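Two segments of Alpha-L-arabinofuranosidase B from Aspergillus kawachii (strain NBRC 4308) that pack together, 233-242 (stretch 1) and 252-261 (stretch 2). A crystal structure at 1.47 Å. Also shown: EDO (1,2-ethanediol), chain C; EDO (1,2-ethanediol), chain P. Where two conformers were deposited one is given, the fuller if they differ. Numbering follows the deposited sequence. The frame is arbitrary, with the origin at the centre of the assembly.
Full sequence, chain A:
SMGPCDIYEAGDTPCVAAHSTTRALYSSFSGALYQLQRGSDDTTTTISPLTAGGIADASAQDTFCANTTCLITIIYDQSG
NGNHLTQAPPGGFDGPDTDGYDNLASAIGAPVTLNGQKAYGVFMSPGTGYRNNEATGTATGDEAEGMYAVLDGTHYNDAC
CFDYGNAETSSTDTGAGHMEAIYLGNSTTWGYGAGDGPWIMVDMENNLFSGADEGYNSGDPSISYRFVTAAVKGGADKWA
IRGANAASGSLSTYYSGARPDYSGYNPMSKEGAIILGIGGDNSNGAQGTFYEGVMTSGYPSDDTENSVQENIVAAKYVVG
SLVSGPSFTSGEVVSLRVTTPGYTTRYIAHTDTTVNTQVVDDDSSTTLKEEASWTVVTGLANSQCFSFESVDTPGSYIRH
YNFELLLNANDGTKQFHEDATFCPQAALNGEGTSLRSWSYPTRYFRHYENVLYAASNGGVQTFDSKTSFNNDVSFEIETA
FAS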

# COMPACT_ATOMS: atom_id res chain seq x y z
N LYS A 233 14.65 -13.91 -9.63
CA LYS A 233 14.74 -15.37 -9.69
C LYS A 233 16.06 -15.78 -9.06
O LYS A 233 16.98 -14.96 -8.99
CB LYS A 233 14.60 -15.89 -11.12
CG LYS A 233 15.53 -15.25 -12.16
CD LYS A 233 15.09 -15.57 -13.55
CE LYS A 233 15.89 -14.87 -14.63
NZ LYS A 233 15.24 -15.08 -15.97
N GLY A 234 16.04 -16.99 -8.51
CA GLY A 234 17.19 -17.52 -7.78
C GLY A 234 17.28 -19.01 -7.97
O GLY A 234 16.28 -19.71 -7.91
N GLY A 235 18.50 -19.49 -8.14
CA GLY A 235 18.76 -20.93 -8.20
C GLY A 235 20.11 -21.20 -7.55
O GLY A 235 20.55 -20.43 -6.75
N ALA A 236 20.74 -22.31 -7.97
CA ALA A 236 22.02 -22.77 -7.38
C ALA A 236 23.16 -21.85 -7.81
O ALA A 236 23.56 -21.96 -8.96
CB ALA A 236 22.21 -24.21 -7.84
N ASP A 237 23.54 -20.98 -6.91
CA ASP A 237 24.58 -19.94 -7.08
C ASP A 237 24.26 -19.12 -8.33
O ASP A 237 25.18 -18.71 -9.08
CB ASP A 237 25.96 -20.59 -7.25
CG ASP A 237 27.08 -19.64 -6.90
OD1 ASP A 237 26.84 -18.61 -6.32
OD2 ASP A 237 28.24 -20.06 -7.13
N LYS A 238 22.98 -18.82 -8.55
CA LYS A 238 22.65 -17.82 -9.59
C LYS A 238 21.40 -17.07 -9.12
O LYS A 238 20.52 -17.68 -8.46
CB LYS A 238 22.39 -18.39 -11.00
CG LYS A 238 21.34 -19.47 -11.15
CD LYS A 238 21.30 -20.09 -12.56
CE LYS A 238 20.13 -21.04 -12.76
NZ LYS A 238 20.20 -21.74 -14.06
N TRP A 239 21.29 -15.79 -9.49
CA TRP A 239 20.03 -15.04 -9.21
C TRP A 239 20.01 -13.83 -10.13
O TRP A 239 21.05 -13.49 -10.76
CB TRP A 239 19.93 -14.64 -7.75
CG TRP A 239 21.00 -13.71 -7.31
CD1 TRP A 239 22.33 -14.04 -7.16
CD2 TRP A 239 20.89 -12.33 -6.98
NE1 TRP A 239 23.01 -12.97 -6.69
CE2 TRP A 239 22.16 -11.87 -6.62
CE3 TRP A 239 19.83 -11.40 -6.96
CZ2 TRP A 239 22.41 -10.55 -6.26
CZ3 TRP A 239 20.08 -10.12 -6.61
CH2 TRP A 239 21.35 -9.67 -6.27
N ALA A 240 18.87 -13.17 -10.20
CA ALA A 240 18.74 -12.03 -11.12
C ALA A 240 17.68 -11.04 -10.64
O ALA A 240 16.72 -11.44 -9.94
CB ALA A 240 18.37 -12.51 -12.48
N ILE A 241 17.88 -9.79 -11.02
CA ILE A 241 16.91 -8.69 -10.86
C ILE A 241 16.62 -8.20 -12.26
O ILE A 241 17.55 -7.78 -12.94
CB ILE A 241 17.45 -7.52 -10.04
CG1 ILE A 241 17.83 -7.96 -8.62
CG2 ILE A 241 16.49 -6.35 -10.07
CD1 ILE A 241 18.59 -6.92 -7.87
N ARG A 242 15.34 -8.12 -12.59
CA ARG A 242 14.91 -7.50 -13.85
C ARG A 242 13.78 -6.51 -13.54
O ARG A 242 13.01 -6.77 -12.60
CB ARG A 242 14.45 -8.58 -14.83
CG ARG A 242 15.50 -9.62 -15.11
CD ARG A 242 15.09 -10.64 -16.14
NE ARG A 242 15.09 -10.08 -17.49
CZ ARG A 242 14.34 -10.51 -18.49
NH1 ARG A 242 13.45 -11.47 -18.35
NH2 ARG A 242 14.47 -9.92 -19.67
N SER A 252 14.40 -5.09 -18.45
CA SER A 252 15.87 -4.98 -18.55
C SER A 252 16.46 -5.73 -17.37
O SER A 252 15.82 -5.82 -16.29
CB SER A 252 16.32 -3.59 -18.56
OG SER A 252 15.85 -2.94 -19.73
N THR A 253 17.65 -6.29 -17.54
CA THR A 253 18.30 -7.06 -16.49
C THR A 253 19.29 -6.15 -15.75
O THR A 253 20.19 -5.59 -16.40
CB THR A 253 18.94 -8.33 -17.05
OG1 THR A 253 17.90 -9.11 -17.63
CG2 THR A 253 19.68 -9.07 -15.97
N TYR A 254 19.11 -5.98 -14.46
CA TYR A 254 20.03 -5.11 -13.71
C TYR A 254 21.00 -5.92 -12.85
O TYR A 254 22.07 -5.35 -12.50
CB TYR A 254 19.24 -4.03 -12.98
CG TYR A 254 18.47 -3.20 -13.96
CD1 TYR A 254 19.14 -2.40 -14.87
CD2 TYR A 254 17.08 -3.20 -13.97
CE1 TYR A 254 18.45 -1.62 -15.78
CE2 TYR A 254 16.39 -2.43 -14.89
CZ TYR A 254 17.07 -1.64 -15.79
OH TYR A 254 16.46 -0.83 -16.71
N TYR A 255 20.73 -7.17 -12.60
CA TYR A 255 21.73 -8.11 -12.07
C TYR A 255 21.40 -9.47 -12.62
O TYR A 255 20.24 -9.90 -12.66
CB TYR A 255 21.79 -8.18 -10.52
CG TYR A 255 22.89 -9.11 -10.08
CD1 TYR A 255 24.19 -8.69 -10.30
CD2 TYR A 255 22.63 -10.43 -9.75
CE1 TYR A 255 25.23 -9.58 -10.08
CE2 TYR A 255 23.66 -11.35 -9.53
CZ TYR A 255 24.97 -10.91 -9.71
OH TYR A 255 26.01 -11.81 -9.55
N SER A 256 22.44 -10.25 -12.91
CA SER A 256 22.30 -11.68 -13.23
C SER A 256 23.63 -12.37 -13.01
O SER A 256 24.62 -11.91 -13.54
CB SER A 256 21.88 -11.93 -14.65
OG SER A 256 21.84 -13.33 -14.90
N GLY A 257 23.64 -13.38 -12.17
CA GLY A 257 24.89 -14.10 -11.96
C GLY A 257 24.99 -14.64 -10.58
O GLY A 257 23.98 -14.91 -9.95
N ALA A 258 26.23 -14.87 -10.15
CA ALA A 258 26.49 -15.63 -8.92
C ALA A 258 25.90 -14.99 -7.67
O ALA A 258 25.72 -13.76 -7.51
CB ALA A 258 28.00 -15.79 -8.80
N ARG A 259 25.66 -15.84 -6.64
CA ARG A 259 25.32 -15.31 -5.33
C ARG A 259 26.40 -14.38 -4.80
O ARG A 259 27.57 -14.55 -5.20
CB ARG A 259 25.11 -16.36 -4.23
CG ARG A 259 23.95 -17.31 -4.49
CD ARG A 259 22.60 -16.74 -4.05
NE ARG A 259 21.56 -17.61 -4.59
CZ ARG A 259 20.25 -17.27 -4.64
NH1 ARG A 259 19.82 -16.14 -4.13
NH2 ARG A 259 19.44 -18.12 -5.18
N PRO A 260 26.04 -13.39 -3.96
CA PRO A 260 27.00 -12.48 -3.37
C PRO A 260 28.03 -13.34 -2.61
O PRO A 260 27.61 -14.26 -1.93
CB PRO A 260 26.20 -11.62 -2.41
CG PRO A 260 24.76 -11.65 -2.97
CD PRO A 260 24.66 -13.03 -3.52
N ASP A 261 29.31 -13.04 -2.79
CA ASP A 261 30.41 -13.87 -2.23
C ASP A 261 30.58 -13.42 -0.76
O ASP A 261 31.62 -12.82 -0.40
CB ASP A 261 31.65 -13.79 -3.14
CG ASP A 261 31.59 -14.47 -4.53
OD1 ASP A 261 31.01 -15.56 -4.68
OD2 ASP A 261 32.15 -13.91 -5.50
C1 EDO C . 19.34 -23.95 -10.69
O1 EDO C . 19.35 -24.16 -9.36
C2 EDO C . 18.40 -24.85 -11.33
O2 EDO C . 17.67 -24.09 -12.28
C1 EDO P . 25.74 -3.91 -11.43
O1 EDO P . 26.64 -2.94 -10.86
C2 EDO P . 25.09 -4.98 -10.59
O2 EDO P . 23.61 -4.98 -10.30
O HOH W 1 22.55 -20.41 -4.15
O HOH W 2 28.78 -17.02 -5.35

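Antiparallel strands hold each other by their backbones, but the fit between them depends on where bulk is present and where it is absent. The pairing of 238-242 with 255-257 in this arabinofuranosidase illustrates the principle. The strands run at 165° to each other, and a ladder of main-chain hydrogen bonds sets the register: Trp 239 N gives to Gly 257 O (2.9 Å), Gly 257 N returns to Trp 239 O (3.0 Å), and Ile 241 N gives to Tyr 255 O (2.9 Å). A beta bulge then shifts the register by one residue. Ile 241 O accepts from both Tyr 254 N (2.8 Å) and Tyr 255 N (3.3 Å), so a single carbonyl serves two successive amides as the chain turns its corner at Tyr 254.

The principal bump is the indole of Trp 239. It shares a face of the sheet with the side chains of Ile 241 and Tyr 255, and pairs through its backbone with Gly 257; with chi1 at 63° (p) its ring reaches over the neighbouring strand. A CB at Gly 257 would be crowded by Tyr 255 OH, and the backbone angles there by themselves call for glycine. Tyr 255 covers one face of the indole, CE2 of Trp 239 lying 3.3 Å from CE2 of Tyr 255, with the two six-membered rings inclined at 31°. Pro 260 adds to the enclosure, its CD 3.6 Å from Trp 239 NE1. At the indole's edge, Ala 258 O accepts a hydrogen bond from Tyr 255 OH (2.8 Å) and a weak one from Trp 239 NE1 (2.9 Å), so one carbonyl ties both aromatic side chains to the loop that follows the strand.

A second projection, Arg 259, fits a hollow beside the type II turn from Gly 235 to Lys 238. Its NH2 donates to Gly 235 O (3.0 Å) and passes 3.5 Å from CA of Gly 234. Here glycine makes the space, since a CB on Gly 234 would clash with that nitrogen. Trp 239 CB lies over one face of the guanidinium, 3.9 Å from Arg 259 NH1. The turn reaches back in return: Asp 237 OD1 accepts from Arg 259 N (3.0 Å), while a water accepts from both Asp 237 N and Arg 259 NE.

The other face begins with small side chains, Ala 240 beside Ser 256, a non-hydrogen-bonded pair with Ala 240 CB and Ser 256 CB 4.2 Å apart, and ends with the long Arg 242, whose NE donates to Thr 253 OG1 (3.0 Å).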